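PDB 3KHY: propionate kinase, which probably catalyses the reversible transfer of phosphate from ATP to acetate, forming acetyl phosphate and ADP, with magnesium as cofactor. Local coordinates for residues N195-H200 with I309-L314. Sequence-based numbering, arbitrary orientation.
Sequences NVIVAH and IYFNKL
Phe311, in the loop that links helix 287-307 to strand 316-320, lays its ring against the start of strand 196-201, where Val196, Ile197 and the preceding Asn195 meet it. CE1 comes 3.6 Å from the carbonyl carbon of Asn195, and CZ lies close to O of Val196. One atom further round, CE2 touches CG1 of Ile197 at 3.5 Å. All three approach the ring obliquely. Ile197 holds CG1 beside its backbone N (chi1 -65°), which carries that branch to the ring and also to Leu314 CD1, 3.9 Å away. The same Leu314 methyl lies over the centre of one face of Phe311, and CB of Tyr310 covers the opposite face nearer the rim. In this actin-type ATPase fold of the acetokinase family, the loop brings the chain into strand 316-320, the parallel neighbour of strand 196-201 in a five-stranded mixed sheet. Strand 196-201 runs on to His200, predicted to bind ATP, at the end away from this contact. Val211 of the adjoining strand 205-211 also packs on Phe311. At the strand's entry a water bridges the segments, accepting from Asn195 ND2 (3.1 Å) and donating to Lys313 O (2.8 Å), while Asn195 OD1 takes the backbone N-H of Asp212.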
ATOM      1  N   ASN A 195     -13.289 -10.668  17.495  1.00 19.11           N
ATOM      2  CA  ASN A 195     -11.936 -10.248  17.173  1.00 19.10           C
ATOM      3  C   ASN A 195     -11.547 -11.013  15.925  1.00 18.73           C
ATOM      4  O   ASN A 195     -11.024 -12.132  15.995  1.00 15.29           O
ATOM      5  CB  ASN A 195     -10.977 -10.558  18.318  1.00 17.41           C
ATOM      6  CG  ASN A 195     -11.299  -9.762  19.567  1.00 22.17           C
ATOM      7  OD1 ASN A 195     -11.289  -8.534  19.557  1.00 20.30           O
ATOM      8  ND2 ASN A 195     -11.602 -10.465  20.646  1.00 29.81           N
ATOM      9  N   VAL A 196     -11.841 -10.420  14.779  1.00 16.10           N
ATOM     10  CA  VAL A 196     -11.758 -11.161  13.532  1.00 14.98           C
ATOM     11  C   VAL A 196     -11.143 -10.327  12.429  1.00 13.64           C
ATOM     12  O   VAL A 196     -11.140  -9.093  12.474  1.00 16.48           O
ATOM     13  CB  VAL A 196     -13.142 -11.676  13.067  1.00 15.51           C
ATOM     14  CG1 VAL A 196     -13.660 -12.771  14.002  1.00 18.70           C
ATOM     15  CG2 VAL A 196     -14.161 -10.528  12.939  1.00 14.52           C
ATOM     16  N   ILE A 197     -10.589 -11.022  11.452  1.00  9.93           N
ATOM     17  CA  ILE A 197     -10.179 -10.403  10.204  1.00 11.84           C
ATOM     18  C   ILE A 197     -11.196 -10.861   9.177  1.00 14.70           C
ATOM     19  O   ILE A 197     -11.426 -12.056   9.027  1.00 14.54           O
ATOM     20  CB  ILE A 197      -8.783 -10.868   9.798  1.00 12.43           C
ATOM     21  CG1 ILE A 197      -7.762 -10.369  10.824  1.00 12.66           C
ATOM     22  CG2 ILE A 197      -8.441 -10.379   8.376  1.00 11.38           C
ATOM     23  CD1 ILE A 197      -6.386 -11.041  10.711  1.00 15.13           C
ATOM     24  N   VAL A 198     -11.833  -9.906   8.505  1.00 13.21           N
ATOM     25  CA  VAL A 198     -12.878 -10.217   7.538  1.00 13.51           C
ATOM     26  C   VAL A 198     -12.386  -9.887   6.131  1.00 17.09           C
ATOM     27  O   VAL A 198     -12.016  -8.746   5.837  1.00 13.93           O
ATOM     28  CB  VAL A 198     -14.185  -9.438   7.831  1.00 17.42           C
ATOM     29  CG1 VAL A 198     -15.261  -9.754   6.771  1.00 14.28           C
ATOM     30  CG2 VAL A 198     -14.713  -9.761   9.248  1.00 18.65           C
ATOM     31  N   ALA A 199     -12.354 -10.906   5.279  1.00 11.80           N
ATOM     32  CA  ALA A 199     -11.994 -10.730   3.881  1.00 13.88           C
ATOM     33  C   ALA A 199     -13.262 -10.792   3.039  1.00 11.57           C
ATOM     34  O   ALA A 199     -13.829 -11.851   2.837  1.00 11.72           O
ATOM     35  CB  ALA A 199     -11.014 -11.801   3.441  1.00 10.85           C
ATOM     36  N   HIS A 200     -13.724  -9.633   2.592  1.00  9.66           N
ATOM     37  CA  HIS A 200     -14.880  -9.543   1.713  1.00 11.05           C
ATOM     38  C   HIS A 200     -14.355  -9.596   0.288  1.00 15.84           C
ATOM     39  O   HIS A 200     -13.790  -8.615  -0.197  1.00 14.18           O
ATOM     40  CB  HIS A 200     -15.605  -8.212   1.941  1.00 13.08           C
ATOM     41  CG  HIS A 200     -16.792  -8.014   1.049  1.00 18.25           C
ATOM     42  ND1 HIS A 200     -18.084  -7.978   1.527  1.00 17.90           N
ATOM     43  CD2 HIS A 200     -16.886  -7.866  -0.294  1.00 19.63           C
ATOM     44  CE1 HIS A 200     -18.921  -7.800   0.521  1.00 21.20           C
ATOM     45  NE2 HIS A 200     -18.220  -7.730  -0.597  1.00 23.49           N
ATOM     46  N   ILE A 309      -0.957  -8.113  13.739  1.00 15.99           N
ATOM     47  CA  ILE A 309      -0.454  -7.236  14.808  1.00 13.96           C
ATOM     48  C   ILE A 309      -1.524  -6.783  15.792  1.00 15.91           C
ATOM     49  O   ILE A 309      -1.204  -6.470  16.943  1.00 16.27           O
ATOM     50  CB  ILE A 309       0.221  -5.948  14.287  1.00 18.48           C
ATOM     51  CG1 ILE A 309      -0.785  -5.096  13.504  1.00 17.14           C
ATOM     52  CG2 ILE A 309       1.456  -6.257  13.477  1.00 24.23           C
ATOM     53  CD1 ILE A 309      -0.275  -3.678  13.231  1.00 28.31           C
ATOM     54  N   TYR A 310      -2.780  -6.723  15.348  1.00 16.20           N
ATOM     55  CA  TYR A 310      -3.848  -6.172  16.200  1.00 13.35           C
ATOM     56  C   TYR A 310      -4.425  -7.143  17.225  1.00 19.70           C
ATOM     57  O   TYR A 310      -5.284  -6.760  18.025  1.00 20.02           O
ATOM     58  CB  TYR A 310      -5.005  -5.623  15.365  1.00 11.82           C
ATOM     59  CG  TYR A 310      -4.583  -4.547  14.394  1.00 15.81           C
ATOM     60  CD1 TYR A 310      -4.110  -3.317  14.853  1.00 15.68           C
ATOM     61  CD2 TYR A 310      -4.653  -4.761  13.013  1.00 15.56           C
ATOM     62  CE1 TYR A 310      -3.710  -2.329  13.967  1.00 18.63           C
ATOM     63  CE2 TYR A 310      -4.252  -3.779  12.120  1.00 15.22           C
ATOM     64  CZ  TYR A 310      -3.781  -2.562  12.605  1.00 15.32           C
ATOM     65  OH  TYR A 310      -3.386  -1.574  11.727  1.00 14.72           O
ATOM     66  N   PHE A 311      -3.969  -8.391  17.217  1.00 17.81           N
ATOM     67  CA  PHE A 311      -4.664  -9.412  17.989  1.00 15.77           C
ATOM     68  C   PHE A 311      -3.788 -10.146  18.987  1.00 20.19           C
ATOM     69  O   PHE A 311      -2.810 -10.787  18.609  1.00 18.20           O
ATOM     70  CB  PHE A 311      -5.317 -10.434  17.041  1.00 18.88           C
ATOM     71  CG  PHE A 311      -6.302  -9.822  16.084  1.00 18.07           C
ATOM     72  CD1 PHE A 311      -7.621  -9.603  16.472  1.00 17.84           C
ATOM     73  CD2 PHE A 311      -5.916  -9.469  14.802  1.00 13.26           C
ATOM     74  CE1 PHE A 311      -8.541  -9.028  15.604  1.00 15.66           C
ATOM     75  CE2 PHE A 311      -6.838  -8.901  13.916  1.00 16.58           C
ATOM     76  CZ  PHE A 311      -8.151  -8.686  14.323  1.00 15.38           C
ATOM     77  N   ASN A 312      -4.156 -10.064  20.262  1.00 19.66           N
ATOM     78  CA  ASN A 312      -3.571 -10.948  21.253  1.00 27.78           C
ATOM     79  C   ASN A 312      -4.033 -12.363  20.934  1.00 24.85           C
ATOM     80  O   ASN A 312      -3.249 -13.310  20.939  1.00 28.89           O
ATOM     81  CB  ASN A 312      -4.017 -10.561  22.661  1.00 33.07           C
ATOM     82  CG  ASN A 312      -3.446 -11.483  23.716  1.00 44.65           C
ATOM     83  OD1 ASN A 312      -2.230 -11.568  23.890  1.00 47.47           O
ATOM     84  ND2 ASN A 312      -4.321 -12.186  24.423  1.00 47.81           N
ATOM     85  N   LYS A 313      -5.319 -12.483  20.640  1.00 22.20           N
ATOM     86  CA  LYS A 313      -5.918 -13.756  20.255  1.00 23.38           C
ATOM     87  C   LYS A 313      -6.879 -13.531  19.098  1.00 21.72           C
ATOM     88  O   LYS A 313      -7.926 -12.897  19.260  1.00 21.94           O
ATOM     89  CB  LYS A 313      -6.665 -14.371  21.441  1.00 31.49           C
ATOM     90  CG  LYS A 313      -7.390 -15.684  21.129  1.00 41.36           C
ATOM     91  CD  LYS A 313      -8.056 -16.235  22.389  1.00 48.27           C
ATOM     92  CE  LYS A 313      -8.994 -17.396  22.082  1.00 52.01           C
ATOM     93  NZ  LYS A 313      -9.873 -17.730  23.253  1.00 48.24           N
ATOM     94  N   LEU A 314      -6.529 -14.040  17.923  1.00 20.73           N
ATOM     95  CA  LEU A 314      -7.428 -13.945  16.774  1.00 18.25           C
ATOM     96  C   LEU A 314      -8.554 -14.958  16.903  1.00 16.99           C
ATOM     97  O   LEU A 314      -8.282 -16.150  17.026  1.00 19.27           O
ATOM     98  CB  LEU A 314      -6.658 -14.202  15.472  1.00 19.47           C
ATOM     99  CG  LEU A 314      -7.519 -14.219  14.207  1.00 16.98           C
ATOM    100  CD1 LEU A 314      -8.023 -12.813  13.910  1.00 15.15           C
ATOM    101  CD2 LEU A 314      -6.750 -14.790  12.998  1.00 15.94           C
TER
HETATM  102  O   HOH W   1     -10.082 -13.190  21.022  1.00 32.57           O